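Local coordinates for VgrG protein (PDB 4DTH) that binds ATP and magnesium through its actin cross-linking domain, a toxin module that probably uses the nucleotide to join G-actin monomers covalently, at residues A[238-243]-A[308-313]; A[107-112]-A[137-142]; A[192-197]-A[356-361]; A[246-249]-A[253-256]. All blocks are in the same frame, centred on the assembly; numbering follows the deposited sequence. Where two conformers were deposited one is given.

Interaction 1 (A[238-243]-A[308-313]); sequences TAELAK and SRYSES. With SO4 (sulfate ion), chain J.
Tyr310, in the linker between helices 292-307 and 312-323, lays its ring against Ala239 and ends beside Glu240 on helix 221-245. Its CG stands anti to the carbonyl carbon (chi1 -63°), and this torsion carries the aromatic group from the linker over to the helix. From CB outward, the ring body comes first: the methyl CB of Ala239 sits over the centre of one face in a CH-pi contact, 3.6 Å from the centroid of the Tyr310 ring and 12° off the ring normal. The CD1-CE1 side of the ring has the aliphatic part of Lys243 at its edge, where Lys243 CD is in the ring plane and 4.0 Å from Tyr310 CE1. At the tip, Tyr310 OH reaches Glu240 CB at 3.3 Å and donates a hydrogen bond of 2.8 Å to O3 of a sulfate ion. The same anion accepts from the amine of Lys243, with NZ 2.8 Å from sulfate O2 and a weak second bond to O1. A bend in the Lys243 chain at chi3 (121°) helps bring the ammonium group round to the sulfate. A water accepts a weak bond from Lys243 NZ and donates to Arg309 O, tying the lysine to the linker backbone. The Glu240 carboxylate leads away and forms a salt bridge with Lys237. Leu306 of helix 292-307 and Leu314 of helix 312-323 also pack on Ala239. The sulfate probably came from the crystallisation liquor. The arrangement is a loop-on-helix contact at the surface, a linker tyrosine laying one ring face on a helix alanine.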
# COMPACT_ATOMS: atom_id res chain seq x y z
N THR A 238 -14.05 3.53 -10.37
CA THR A 238 -13.19 2.94 -11.40
C THR A 238 -13.66 3.42 -12.79
O THR A 238 -12.82 3.82 -13.60
CB THR A 238 -13.12 1.42 -11.27
OG1 THR A 238 -12.61 1.10 -9.97
CG2 THR A 238 -12.21 0.78 -12.32
N ALA A 239 -14.98 3.41 -13.03
CA ALA A 239 -15.55 3.88 -14.29
C ALA A 239 -15.25 5.38 -14.48
O ALA A 239 -14.81 5.77 -15.57
CB ALA A 239 -17.05 3.62 -14.31
N GLU A 240 -15.38 6.19 -13.40
CA GLU A 240 -15.06 7.62 -13.46
C GLU A 240 -13.60 7.85 -13.85
O GLU A 240 -13.32 8.65 -14.74
CB GLU A 240 -15.38 8.30 -12.11
CG GLU A 240 -15.00 9.77 -12.03
CD GLU A 240 -14.86 10.28 -10.61
OE1 GLU A 240 -15.89 10.42 -9.92
OE2 GLU A 240 -13.71 10.53 -10.18
N LEU A 241 -12.68 7.11 -13.20
CA LEU A 241 -11.25 7.24 -13.47
C LEU A 241 -10.87 6.74 -14.85
O LEU A 241 -10.03 7.36 -15.49
CB LEU A 241 -10.42 6.53 -12.39
CG LEU A 241 -10.53 7.12 -10.98
CD1 LEU A 241 -9.90 6.19 -9.98
CD2 LEU A 241 -9.89 8.49 -10.90
N ALA A 242 -11.50 5.65 -15.32
CA ALA A 242 -11.24 5.09 -16.66
C ALA A 242 -11.62 6.12 -17.73
O ALA A 242 -10.91 6.28 -18.71
CB ALA A 242 -12.03 3.81 -16.86
N LYS A 243 -12.73 6.85 -17.51
CA LYS A 243 -13.23 7.88 -18.41
C LYS A 243 -12.32 9.11 -18.34
O LYS A 243 -11.94 9.67 -19.38
CB LYS A 243 -14.65 8.25 -17.97
CG LYS A 243 -15.61 8.48 -19.09
CD LYS A 243 -16.95 8.92 -18.52
CE LYS A 243 -17.35 10.27 -19.06
NZ LYS A 243 -18.57 10.79 -18.40
N SER A 308 -26.74 3.40 -15.34
CA SER A 308 -27.53 4.63 -15.30
C SER A 308 -26.57 5.84 -15.37
O SER A 308 -27.01 6.96 -15.58
CB SER A 308 -28.39 4.68 -14.03
OG SER A 308 -27.56 4.69 -12.88
N ARG A 309 -25.26 5.58 -15.26
CA ARG A 309 -24.22 6.62 -15.24
C ARG A 309 -23.18 6.52 -16.35
O ARG A 309 -22.57 7.54 -16.70
CB ARG A 309 -23.48 6.56 -13.91
CG ARG A 309 -24.33 6.93 -12.71
CD ARG A 309 -23.58 6.63 -11.43
NE ARG A 309 -24.30 7.06 -10.23
CZ ARG A 309 -25.19 6.31 -9.58
NH1 ARG A 309 -25.51 5.11 -10.03
NH2 ARG A 309 -25.75 6.76 -8.47
N TYR A 310 -22.93 5.31 -16.84
CA TYR A 310 -21.87 5.06 -17.82
C TYR A 310 -22.37 4.26 -18.99
O TYR A 310 -23.41 3.59 -18.87
CB TYR A 310 -20.67 4.36 -17.16
CG TYR A 310 -20.04 5.22 -16.09
CD1 TYR A 310 -19.23 6.31 -16.43
CD2 TYR A 310 -20.34 5.02 -14.75
CE1 TYR A 310 -18.69 7.14 -15.45
CE2 TYR A 310 -19.81 5.85 -13.76
CZ TYR A 310 -18.99 6.91 -14.12
OH TYR A 310 -18.48 7.74 -13.15
N SER A 311 -21.65 4.31 -20.12
CA SER A 311 -22.03 3.58 -21.33
C SER A 311 -22.13 2.10 -21.01
O SER A 311 -21.53 1.64 -20.03
CB SER A 311 -20.98 3.79 -22.41
OG SER A 311 -19.77 3.14 -22.06
N GLU A 312 -22.90 1.36 -21.84
CA GLU A 312 -23.05 -0.09 -21.69
C GLU A 312 -21.69 -0.79 -21.68
O GLU A 312 -21.45 -1.61 -20.80
CB GLU A 312 -23.98 -0.68 -22.78
CG GLU A 312 -24.08 -2.21 -22.76
CD GLU A 312 -24.53 -2.89 -21.48
OE1 GLU A 312 -25.04 -2.20 -20.56
OE2 GLU A 312 -24.40 -4.13 -21.40
N SER A 313 -20.81 -0.44 -22.63
CA SER A 313 -19.48 -1.04 -22.74
C SER A 313 -18.61 -0.79 -21.50
O SER A 313 -18.05 -1.73 -20.95
CB SER A 313 -18.77 -0.59 -24.01
OG SER A 313 -17.51 -1.24 -24.07
S SO4 J . -18.15 11.24 -14.87
O1 SO4 J . -17.17 11.92 -15.73
O2 SO4 J . -19.24 10.74 -15.71
O3 SO4 J . -17.51 10.12 -14.18
O4 SO4 J . -18.67 12.20 -13.89
O HOH W 1 -20.99 8.56 -18.77

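Interaction 2 (A[107-112]-A[137-142]); sequences RKQAML and DGRFVI
This is a helix-to-strand packing contact, in which Phe140, at the start of strand 140-144, lies against Ala110 of helix 101-124. The strand pairs antiparallel with strand 45-51, and the contact joins one flank of the helix to the strand pair 45-51/140-144 of the actin cross-linking domain. Ala110 presents both its CA and its CB to the aromatic ring. The CA lies over the ring centre as a CH-pi donor, 3.7 Å from the centroid of the Phe140 ring and 12° off its normal, while Ala110 CB touches Phe140 CE1 at 3.6 Å. A small residue at this point of the helix lets the ring come close to the backbone, and Phe140 CZ is 3.6 Å from Ala110 N. The opposite face of the ring is covered by CB of the preceding residue, Arg139, so the phenyl group is held between helix and turn. Thr106 and Val49 add further packing around it.

Outside this apolar part, the Arg139 chain folds back through bends at chi2 (-141°) and chi3 (-91°), which bring its guanidinium over Phe140 CZ, with that atom 3.6 Å above the guanidinium plane. The folded arginine thereby also comes up beside the Gln109 side chain on the helix. The turn leading into the strand is organised by Asp137, which forms an Asx turn and has a long salt bridge to Arg139 NE. In that turn, Arg139 N gives a 3.1 Å hydrogen bond to Asp137 OD1, approaching from above the carboxylate plane.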
# COMPACT_ATOMS: atom_id res chain seq x y z
N ARG A 107 8.50 1.48 15.99
CA ARG A 107 8.74 1.56 14.54
C ARG A 107 9.30 2.93 14.15
O ARG A 107 10.28 2.98 13.42
CB ARG A 107 7.45 1.26 13.75
CG ARG A 107 7.15 -0.22 13.65
CD ARG A 107 5.64 -0.49 13.64
NE ARG A 107 5.37 -1.91 13.42
CZ ARG A 107 5.53 -2.87 14.34
NH1 ARG A 107 5.89 -2.55 15.58
NH2 ARG A 107 5.32 -4.13 14.02
N LYS A 108 8.71 4.02 14.68
CA LYS A 108 9.17 5.39 14.41
C LYS A 108 10.60 5.58 14.88
O LYS A 108 11.43 6.09 14.13
CB LYS A 108 8.24 6.40 15.09
CG LYS A 108 6.85 6.51 14.44
CD LYS A 108 5.83 7.14 15.41
CE LYS A 108 6.18 8.57 15.79
NZ LYS A 108 5.17 9.17 16.70
N GLN A 109 10.89 5.16 16.13
CA GLN A 109 12.22 5.28 16.72
C GLN A 109 13.27 4.47 15.96
O GLN A 109 14.39 4.98 15.73
CB GLN A 109 12.18 4.93 18.22
CG GLN A 109 11.48 6.02 19.03
CD GLN A 109 11.18 5.61 20.44
OE1 GLN A 109 10.22 4.87 20.71
NE2 GLN A 109 11.94 6.13 21.39
N ALA A 110 12.92 3.23 15.55
CA ALA A 110 13.83 2.36 14.80
C ALA A 110 14.15 2.95 13.42
O ALA A 110 15.29 2.87 12.97
CB ALA A 110 13.24 0.97 14.65
N MET A 111 13.15 3.58 12.77
CA MET A 111 13.37 4.22 11.47
C MET A 111 14.28 5.43 11.61
O MET A 111 15.19 5.61 10.79
CB MET A 111 12.05 4.61 10.83
CG MET A 111 11.32 3.41 10.26
SD MET A 111 9.89 3.92 9.30
CE MET A 111 9.26 2.30 8.81
N LEU A 112 14.06 6.25 12.66
CA LEU A 112 14.90 7.43 12.91
C LEU A 112 16.32 7.01 13.25
O LEU A 112 17.26 7.63 12.75
CB LEU A 112 14.31 8.34 13.99
CG LEU A 112 13.03 9.09 13.60
CD1 LEU A 112 12.31 9.59 14.83
CD2 LEU A 112 13.32 10.23 12.61
N ASP A 137 22.70 1.36 21.57
CA ASP A 137 21.88 1.19 22.77
C ASP A 137 21.29 -0.23 22.92
O ASP A 137 20.61 -0.51 23.91
CB ASP A 137 20.78 2.27 22.85
CG ASP A 137 19.82 2.34 21.67
OD1 ASP A 137 19.77 1.37 20.88
OD2 ASP A 137 19.08 3.34 21.58
N GLY A 138 21.54 -1.08 21.94
CA GLY A 138 21.06 -2.46 21.91
C GLY A 138 19.59 -2.63 21.60
O GLY A 138 19.12 -3.77 21.62
N ARG A 139 18.84 -1.54 21.29
CA ARG A 139 17.39 -1.62 21.00
C ARG A 139 17.08 -2.29 19.68
O ARG A 139 16.06 -2.96 19.57
CB ARG A 139 16.73 -0.22 20.99
CG ARG A 139 16.87 0.62 22.24
CD ARG A 139 15.61 1.38 22.58
NE ARG A 139 15.54 2.72 22.00
CZ ARG A 139 14.43 3.27 21.52
NH1 ARG A 139 13.29 2.59 21.51
NH2 ARG A 139 14.45 4.50 21.03
N PHE A 140 17.90 -2.00 18.62
CA PHE A 140 17.63 -2.42 17.25
C PHE A 140 18.71 -3.24 16.59
O PHE A 140 19.90 -3.05 16.86
CB PHE A 140 17.29 -1.19 16.39
CG PHE A 140 16.34 -0.22 17.05
CD1 PHE A 140 15.05 -0.60 17.40
CD2 PHE A 140 16.75 1.08 17.35
CE1 PHE A 140 14.19 0.28 18.05
CE2 PHE A 140 15.87 1.98 17.97
CZ PHE A 140 14.59 1.57 18.31
N VAL A 141 18.29 -4.16 15.72
CA VAL A 141 19.17 -5.08 15.01
C VAL A 141 18.86 -5.04 13.51
O VAL A 141 17.69 -5.18 13.13
CB VAL A 141 19.05 -6.54 15.56
CG1 VAL A 141 19.87 -7.52 14.73
CG2 VAL A 141 19.44 -6.62 17.04
N ILE A 142 19.90 -4.87 12.68
CA ILE A 142 19.77 -4.92 11.23
C ILE A 142 20.08 -6.34 10.81
O ILE A 142 21.11 -6.89 11.22
CB ILE A 142 20.73 -3.94 10.48
CG1 ILE A 142 20.46 -2.47 10.84
CG2 ILE A 142 20.66 -4.15 8.96
CD1 ILE A 142 21.62 -1.47 10.37

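Interaction 3 (A[192-197]-A[356-361]); sequences LRLLES and PNELQS
Leu194 and Leu359 meet where helix 190-196 packs on the loop that follows strand 343-352, within the actin cross-linking domain. Leu194 is the single residue of its segment to make the contact, and its two methyl branches divide the work between an apolar inner side and a polar outer one. The buried side is wholly apolar: Leu194 CD2 faces the branched end of Leu359, lying 3.8 Å from Leu359 CG and nearly as close to both of that residue's methyl groups. Leu194 reaches across because its CG is anti to the backbone N (chi1 180°), which extends the chain from the helix toward the loop. Phe352 of the neighbouring strand touches both leucines and continues this apolar cluster, while Val177 and Met98 pack on Leu359. Pro356 adds a more distant flank, its CG 4.5 Å from Leu194 CD2.

On the exposed side, Leu194 CD1 meets the carboxylate end of Glu358. The bend of the glutamate at chi2 (94°) sets the carboxylate against the methyl, with Glu358 CD 3.7 Å from Leu194 CD1 and the two side chains crossing at a slant. Here a methyl group lies against a charged group, and no hydrogen bond crosses between the segments. The loop lies fairly near the nucleotide, with the Leu359 side chain about 10 Å from the bound ATP. Within segment 192-197, the carbonyl of Leu194 is held by two donors from Ser197: the backbone N at 3.2 Å, and the hydroxyl OG, which gives Leu194 O a 2.6 Å bond.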
# COMPACT_ATOMS: atom_id res chain seq x y z
N LEU A 192 -12.80 3.62 10.99
CA LEU A 192 -13.87 3.35 10.02
C LEU A 192 -14.46 4.63 9.48
O LEU A 192 -14.66 4.74 8.28
CB LEU A 192 -14.96 2.44 10.62
CG LEU A 192 -14.61 0.95 10.68
CD1 LEU A 192 -15.62 0.20 11.54
CD2 LEU A 192 -14.53 0.32 9.28
N ARG A 193 -14.68 5.63 10.36
CA ARG A 193 -15.23 6.93 9.97
C ARG A 193 -14.26 7.69 9.07
O ARG A 193 -14.69 8.32 8.10
CB ARG A 193 -15.62 7.75 11.20
CG ARG A 193 -16.77 7.10 11.96
CD ARG A 193 -17.40 8.01 12.99
NE ARG A 193 -16.51 8.24 14.14
CZ ARG A 193 -16.44 7.47 15.21
NH1 ARG A 193 -17.19 6.38 15.31
NH2 ARG A 193 -15.60 7.77 16.20
N LEU A 194 -12.93 7.57 9.36
CA LEU A 194 -11.89 8.19 8.53
C LEU A 194 -11.93 7.56 7.11
O LEU A 194 -11.90 8.29 6.12
CB LEU A 194 -10.50 7.99 9.18
CG LEU A 194 -9.31 8.57 8.43
CD1 LEU A 194 -9.38 10.09 8.37
CD2 LEU A 194 -8.00 8.12 9.08
N LEU A 195 -12.04 6.22 7.03
CA LEU A 195 -12.10 5.50 5.75
C LEU A 195 -13.37 5.83 4.97
O LEU A 195 -13.31 5.99 3.75
CB LEU A 195 -11.98 3.99 5.95
CG LEU A 195 -10.62 3.48 6.45
CD1 LEU A 195 -10.73 2.05 6.85
CD2 LEU A 195 -9.52 3.69 5.41
N GLU A 196 -14.50 5.93 5.68
CA GLU A 196 -15.79 6.25 5.07
C GLU A 196 -15.85 7.68 4.54
O GLU A 196 -16.70 7.99 3.70
CB GLU A 196 -16.93 5.98 6.05
CG GLU A 196 -17.20 4.51 6.27
CD GLU A 196 -17.98 4.23 7.54
OE1 GLU A 196 -18.66 5.16 8.03
OE2 GLU A 196 -17.92 3.09 8.04
N SER A 197 -14.92 8.54 4.99
CA SER A 197 -14.82 9.92 4.51
C SER A 197 -14.15 10.01 3.13
O SER A 197 -14.11 11.09 2.55
CB SER A 197 -14.12 10.82 5.53
OG SER A 197 -12.72 10.64 5.50
N PRO A 356 -3.05 11.80 6.30
CA PRO A 356 -3.89 12.88 6.83
C PRO A 356 -3.47 13.26 8.25
O PRO A 356 -2.73 12.51 8.89
CB PRO A 356 -5.30 12.27 6.80
CG PRO A 356 -5.07 10.81 7.02
CD PRO A 356 -3.76 10.50 6.33
N ASN A 357 -3.97 14.40 8.75
CA ASN A 357 -3.66 14.88 10.11
C ASN A 357 -3.94 13.83 11.19
O ASN A 357 -3.12 13.66 12.09
CB ASN A 357 -4.42 16.18 10.42
CG ASN A 357 -4.07 17.34 9.51
OD1 ASN A 357 -4.95 17.99 8.94
ND2 ASN A 357 -2.79 17.63 9.37
N GLU A 358 -5.05 13.08 11.05
CA GLU A 358 -5.48 12.02 11.97
C GLU A 358 -4.44 10.88 12.12
O GLU A 358 -4.43 10.20 13.15
CB GLU A 358 -6.82 11.42 11.52
CG GLU A 358 -7.99 12.39 11.56
CD GLU A 358 -8.30 13.11 10.26
OE1 GLU A 358 -7.37 13.39 9.48
OE2 GLU A 358 -9.49 13.42 10.04
N LEU A 359 -3.60 10.66 11.10
CA LEU A 359 -2.62 9.57 11.12
C LEU A 359 -1.17 10.01 11.20
O LEU A 359 -0.28 9.15 11.20
CB LEU A 359 -2.84 8.61 9.93
CG LEU A 359 -4.23 7.96 9.77
CD1 LEU A 359 -4.25 7.12 8.53
CD2 LEU A 359 -4.61 7.11 10.97
N GLN A 360 -0.90 11.33 11.27
CA GLN A 360 0.48 11.84 11.33
C GLN A 360 1.32 11.30 12.49
O GLN A 360 2.53 11.15 12.33
CB GLN A 360 0.53 13.37 11.31
CG GLN A 360 0.31 13.94 9.93
CD GLN A 360 1.51 13.83 8.98
OE1 GLN A 360 2.62 13.40 9.33
NE2 GLN A 360 1.29 14.25 7.75
N SER A 361 0.65 11.02 13.64
CA SER A 361 1.32 10.51 14.84
C SER A 361 1.96 9.12 14.62
O SER A 361 2.82 8.73 15.40
CB SER A 361 0.36 10.49 16.02
OG SER A 361 -0.72 9.60 15.78

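Interaction 4 (A[246-249]-A[253-256]); sequences GIYI and DPMS
A CH-pi contact between Tyr248 and Pro254 closes the loop that follows helix 221-245, bringing the tyrosine back over the proline. The pyrrolidine CD lies over the centre of one ring face, 3.5 Å from the centroid of the Tyr248 ring and only 3° off the normal; the two side chains cross at about a right angle. Next to it, Pro254 CG touches Tyr248 CE1 at 3.7 Å. Pro254 also packs against Gly246, the first residue to leave the helix, with CG 3.5 Å from Gly246 O. Gly246 has positive phi (64°), a conformation favourable to glycine, and turns the chain there.

Asp253 runs alongside the tyrosine, pointing the same way, with OD1 3.1 Å from Tyr248 OH and the ring and carboxylate planes 27° apart. Asp253 OD1 accepts from Met255 N at 3.0 Å, approached from above the carboxylate plane. The backbone carbonyl of Asp253 takes two bonds, from Ser256 N and from Ser256 OG, the latter in the carbonyl plane at 2.7 Å. Pro261 packs on Tyr248 and Met255. Together these features describe an Asx turn at the start of a 3-10 segment, with a tyrosine-proline CH-pi contact across the loop.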
# COMPACT_ATOMS: atom_id res chain seq x y z
N GLY A 246 -8.60 7.88 -19.46
CA GLY A 246 -8.54 7.10 -20.69
C GLY A 246 -7.83 5.78 -20.46
O GLY A 246 -6.82 5.50 -21.11
N ILE A 247 -8.34 4.98 -19.51
CA ILE A 247 -7.70 3.72 -19.13
C ILE A 247 -8.35 2.55 -19.86
O ILE A 247 -9.57 2.43 -19.85
CB ILE A 247 -7.77 3.52 -17.58
CG1 ILE A 247 -7.12 4.71 -16.83
CG2 ILE A 247 -7.12 2.18 -17.16
CD1 ILE A 247 -7.41 4.74 -15.32
N TYR A 248 -7.51 1.64 -20.41
CA TYR A 248 -8.04 0.42 -21.04
C TYR A 248 -8.35 -0.57 -19.91
O TYR A 248 -7.43 -1.04 -19.25
CB TYR A 248 -6.99 -0.18 -21.99
CG TYR A 248 -6.91 0.57 -23.31
CD1 TYR A 248 -6.17 1.74 -23.42
CD2 TYR A 248 -7.58 0.10 -24.43
CE1 TYR A 248 -6.13 2.46 -24.62
CE2 TYR A 248 -7.52 0.79 -25.64
CZ TYR A 248 -6.80 1.97 -25.73
OH TYR A 248 -6.74 2.65 -26.92
N ILE A 249 -9.67 -0.82 -19.68
CA ILE A 249 -10.21 -1.75 -18.67
C ILE A 249 -10.82 -2.92 -19.39
O ILE A 249 -11.80 -2.73 -20.11
CB ILE A 249 -11.32 -1.10 -17.76
CG1 ILE A 249 -10.92 0.25 -17.16
CG2 ILE A 249 -11.87 -2.11 -16.71
CD1 ILE A 249 -9.90 0.22 -16.06
N ASP A 253 -12.38 0.24 -24.66
CA ASP A 253 -11.42 1.08 -25.35
C ASP A 253 -11.81 2.55 -25.18
O ASP A 253 -12.82 2.98 -25.74
CB ASP A 253 -11.34 0.68 -26.84
CG ASP A 253 -10.41 1.52 -27.70
OD1 ASP A 253 -9.78 2.46 -27.16
OD2 ASP A 253 -10.34 1.27 -28.91
N PRO A 254 -11.03 3.34 -24.40
CA PRO A 254 -11.38 4.77 -24.22
C PRO A 254 -11.49 5.57 -25.52
O PRO A 254 -12.32 6.48 -25.61
CB PRO A 254 -10.24 5.30 -23.34
CG PRO A 254 -9.11 4.32 -23.54
CD PRO A 254 -9.80 2.99 -23.67
N MET A 255 -10.69 5.20 -26.53
CA MET A 255 -10.71 5.85 -27.85
C MET A 255 -12.06 5.65 -28.57
O MET A 255 -12.45 6.52 -29.36
CB MET A 255 -9.51 5.42 -28.71
CG MET A 255 -8.17 5.96 -28.20
SD MET A 255 -7.97 7.75 -28.41
CE MET A 255 -7.67 7.84 -30.22
N SER A 256 -12.82 4.58 -28.24
CA SER A 256 -14.15 4.33 -28.81
C SER A 256 -15.18 5.36 -28.31
O SER A 256 -16.22 5.55 -28.93
CB SER A 256 -14.62 2.91 -28.49
OG SER A 256 -15.09 2.79 -27.16

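How the interactions relate
Interaction 1 uses helix 221-245 and interaction 4 the loop leaving it: Ala242 O probably accepts a hydrogen bond from Ile247 N, and Ala242 packs on Ile249. Interaction 2 lies across the chain's centre from both, while interaction 3 is the nearest to that centre and to the ATP. Lys108 NZ probably bonds Ser361 O, joining interactions 2 and 3. Interaction 2 has no exposed residue among those that touch, interaction 3 sets a buried leucine beside an exposed glutamate, and interactions 1 and 4, far from the centre, each pair a buried part with exposed side chains. CH-pi contacts recur in interactions 1, 2 and 4, whereas interaction 3 relies on aliphatic packing; ion binding distinguishes interaction 1.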